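Local coordinates for archaeal Sm-like protein AF-Sm2 (Archaeoglobus fulgidus, PDB 1LJO), which assembles into a ring-shaped hexamer of the Sm family and probably binds RNA, at the interface of chains A and B. Numbering follows the deposited sequence. Chains: chain A/B, Archaeal Sm-like protein AF-Sm2.

The interface of chains A and B. Residues chain A 70-72; chain B 22, 29, 59, 62-65.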
ATOM      1  N   VAL A  70      -8.656   3.753   6.004  1.00 10.26           N
ATOM      2  CA  VAL A  70      -9.444   2.587   5.618  1.00  9.03           C
ATOM      3  C   VAL A  70     -10.917   2.952   5.484  1.00 10.37           C
ATOM      4  O   VAL A  70     -11.542   2.721   4.444  1.00 13.74           O
ATOM      5  CB  VAL A  70      -9.312   1.440   6.658  1.00 12.59           C
ATOM      6  CG1 VAL A  70     -10.253   0.289   6.290  1.00 11.93           C
ATOM      7  CG2 VAL A  70      -7.865   0.946   6.704  1.00 12.95           C
ATOM      8  N   LEU A  71     -11.459   3.554   6.534  1.00 10.76           N
ATOM      9  CA  LEU A  71     -12.867   3.917   6.564  1.00 14.37           C
ATOM     10  C   LEU A  71     -13.088   5.250   7.275  1.00 13.59           C
ATOM     11  O   LEU A  71     -12.424   5.549   8.266  1.00 14.87           O
ATOM     12  CB  LEU A  71     -13.644   2.791   7.268  1.00 15.71           C
ATOM     13  CG  LEU A  71     -15.156   2.870   7.510  1.00 19.18           C
ATOM     14  CD1 LEU A  71     -15.674   1.483   7.916  1.00 18.54           C
ATOM     15  CD2 LEU A  71     -15.461   3.883   8.599  1.00 19.07           C
ATOM     16  N   ILE A  72     -14.019   6.047   6.755  1.00 11.85           N
ATOM     17  CA  ILE A  72     -14.360   7.341   7.343  1.00 12.14           C
ATOM     18  C   ILE A  72     -15.853   7.315   7.625  1.00 13.51           C
ATOM     19  O   ILE A  72     -16.643   6.928   6.771  1.00 13.00           O
ATOM     20  CB  ILE A  72     -14.074   8.517   6.382  1.00 15.00           C
ATOM     21  CG1 ILE A  72     -12.591   8.545   6.013  1.00 13.31           C
ATOM     22  CG2 ILE A  72     -14.485   9.842   7.045  1.00 15.75           C
ATOM     23  CD1 ILE A  72     -12.229   9.657   5.023  1.00 16.07           C
TER
ATOM     24  N   MET B  22     -12.020  -5.187   3.224  1.00 15.57           N
ATOM     25  CA  MET B  22     -10.974  -4.170   3.287  1.00 16.49           C
ATOM     26  C   MET B  22      -9.692  -4.750   3.856  1.00 18.10           C
ATOM     27  O   MET B  22      -9.724  -5.630   4.719  1.00 19.18           O
ATOM     28  CB  MET B  22     -11.411  -2.994   4.170  1.00 15.35           C
ATOM     29  CG  MET B  22     -12.661  -2.268   3.716  1.00 14.61           C
ATOM     30  SD  MET B  22     -12.470  -1.465   2.109  1.00 14.83           S
ATOM     31  CE  MET B  22     -11.383  -0.096   2.530  1.00 12.83           C
ATOM     32  N   LEU B  29     -17.816  -5.259   5.062  1.00 17.60           N
ATOM     33  CA  LEU B  29     -18.777  -4.168   5.090  1.00 13.82           C
ATOM     34  C   LEU B  29     -19.858  -4.474   4.067  1.00 14.73           C
ATOM     35  O   LEU B  29     -19.562  -4.861   2.936  1.00 13.40           O
ATOM     36  CB  LEU B  29     -18.115  -2.829   4.741  1.00 15.61           C
ATOM     37  CG  LEU B  29     -17.098  -2.259   5.733  1.00 17.65           C
ATOM     38  CD1 LEU B  29     -17.638  -2.388   7.154  1.00 19.13           C
ATOM     39  CD2 LEU B  29     -15.790  -3.003   5.607  1.00 23.43           C
ATOM     40  N   LEU B  59     -23.381   0.807  10.891  1.00 16.60           N
ATOM     41  CA  LEU B  59     -22.497   1.917  10.573  1.00 18.57           C
ATOM     42  C   LEU B  59     -23.174   3.111   9.900  1.00 18.10           C
ATOM     43  O   LEU B  59     -22.791   4.249  10.139  1.00 21.22           O
ATOM     44  CB  LEU B  59     -21.354   1.422   9.681  1.00 21.78           C
ATOM     45  CG  LEU B  59     -20.490   0.277  10.216  1.00 20.89           C
ATOM     46  CD1 LEU B  59     -19.457  -0.111   9.166  1.00 25.63           C
ATOM     47  CD2 LEU B  59     -19.804   0.696  11.500  1.00 21.80           C
ATOM     48  N   ILE B  62     -20.721   5.529   5.290  1.00 11.62           N
ATOM     49  CA  ILE B  62     -19.269   5.374   5.411  1.00 11.62           C
ATOM     50  C   ILE B  62     -18.591   5.516   4.058  1.00 12.85           C
ATOM     51  O   ILE B  62     -19.182   5.227   3.024  1.00 11.49           O
ATOM     52  CB  ILE B  62     -18.854   3.993   5.980  1.00 11.98           C
ATOM     53  CG1 ILE B  62     -19.409   2.877   5.092  1.00 15.00           C
ATOM     54  CG2 ILE B  62     -19.339   3.839   7.420  1.00 15.73           C
ATOM     55  CD1 ILE B  62     -18.917   1.492   5.478  1.00 15.99           C
ATOM     56  N   VAL B  63     -17.342   5.959   4.079  1.00 12.59           N
ATOM     57  CA  VAL B  63     -16.558   6.107   2.864  1.00 12.70           C
ATOM     58  C   VAL B  63     -15.357   5.176   2.983  1.00 12.11           C
ATOM     59  O   VAL B  63     -14.605   5.244   3.961  1.00 12.86           O
ATOM     60  CB  VAL B  63     -16.066   7.559   2.687  1.00 13.16           C
ATOM     61  CG1 VAL B  63     -15.049   7.632   1.560  1.00 12.01           C
ATOM     62  CG2 VAL B  63     -17.256   8.477   2.407  1.00 11.50           C
ATOM     63  N   LEU B  64     -15.186   4.300   1.999  1.00 11.28           N
ATOM     64  CA  LEU B  64     -14.073   3.352   2.001  1.00 10.77           C
ATOM     65  C   LEU B  64     -12.978   3.818   1.038  1.00 13.62           C
ATOM     66  O   LEU B  64     -13.259   4.194  -0.101  1.00 14.37           O
ATOM     67  CB  LEU B  64     -14.573   1.958   1.604  1.00 13.71           C
ATOM     68  CG  LEU B  64     -15.730   1.409   2.459  1.00 15.56           C
ATOM     69  CD1 LEU B  64     -16.134   0.015   1.975  1.00 14.13           C
ATOM     70  CD2 LEU B  64     -15.308   1.360   3.915  1.00 15.63           C
ATOM     71  N   ARG B  65     -11.732   3.803   1.506  1.00 12.50           N
ATOM     72  CA  ARG B  65     -10.603   4.228   0.684  1.00 12.04           C
ATOM     73  C   ARG B  65     -10.283   3.158  -0.358  1.00 12.71           C
ATOM     74  O   ARG B  65     -10.013   2.013  -0.016  1.00  9.50           O
ATOM     75  CB  ARG B  65      -9.379   4.479   1.564  1.00 11.52           C
ATOM     76  CG  ARG B  65      -8.182   5.042   0.832  1.00 15.06           C
ATOM     77  CD  ARG B  65      -8.465   6.450   0.328  1.00 16.75           C
ATOM     78  NE  ARG B  65      -7.289   7.049  -0.293  1.00 21.45           N
ATOM     79  CZ  ARG B  65      -6.945   6.888  -1.566  1.00 24.46           C
ATOM     80  NH1 ARG B  65      -7.693   6.141  -2.369  1.00 27.58           N
ATOM     81  NH2 ARG B  65      -5.852   7.479  -2.034  1.00 24.35           N
TER
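A:Ile72 and B:Val63 pair as antiparallel strand neighbours, each giving its N-H to the other's carbonyl. The bond from B:Val63 N to A:Ile72 O is 2.9 Å long, and its return partner, A:Ile72 N to B:Val63 O, 3.0 Å. Beyond B:Leu64, B:Arg65 N reaches A:Val70 O at 3.1 Å. This bond is nearly straight at the hydrogen (171°), yet its donor stands 39° out of the carbonyl plane. The beta-branched A:Ile72 and B:Val63 suit their strands through their preference for the extended backbone that both adopt, whereas A:Val70 departs from the extended strand shape.

Packing between side chains centres on A:Leu71, which hides 68 Å² against chain B. With CG anti to the backbone N (chi1 178°), its forked end lies over B:Leu64 and B:Ile62. The branch point CG meets methyl CD2 of B:Leu64 at 3.9 Å. Methyl CD1 of A:Leu71 lies between B:Leu64 CD2 and B:Ile62 CD1, while its CD2 touches CG2 of B:Ile62 at 4.1 Å. A leucine fits here because its forked end spreads over two partners. B:Leu29 and B:Leu59 stand farther back, each pointing CD1 towards A:Leu71 CD1, and add to the apolar surroundings.

The side chains of A:Val70 and B:Met22 run antiparallel alongside each other. The methionine chain bends at chi2 and chi3, carrying CE to 3.9 Å from A:Val70 CG1 and also close to the carbonyl O of A:Val70. Its unbranched, flexible thioether suits the irregular edge beside A:Val70.

Strand 69-74 of chain A thus lines up along strand 62-64 of chain B, continuing the beta-sheet from one Sm fold into the next. Such edge-to-edge pairing is how Sm proteins close into rings, here a hexamer.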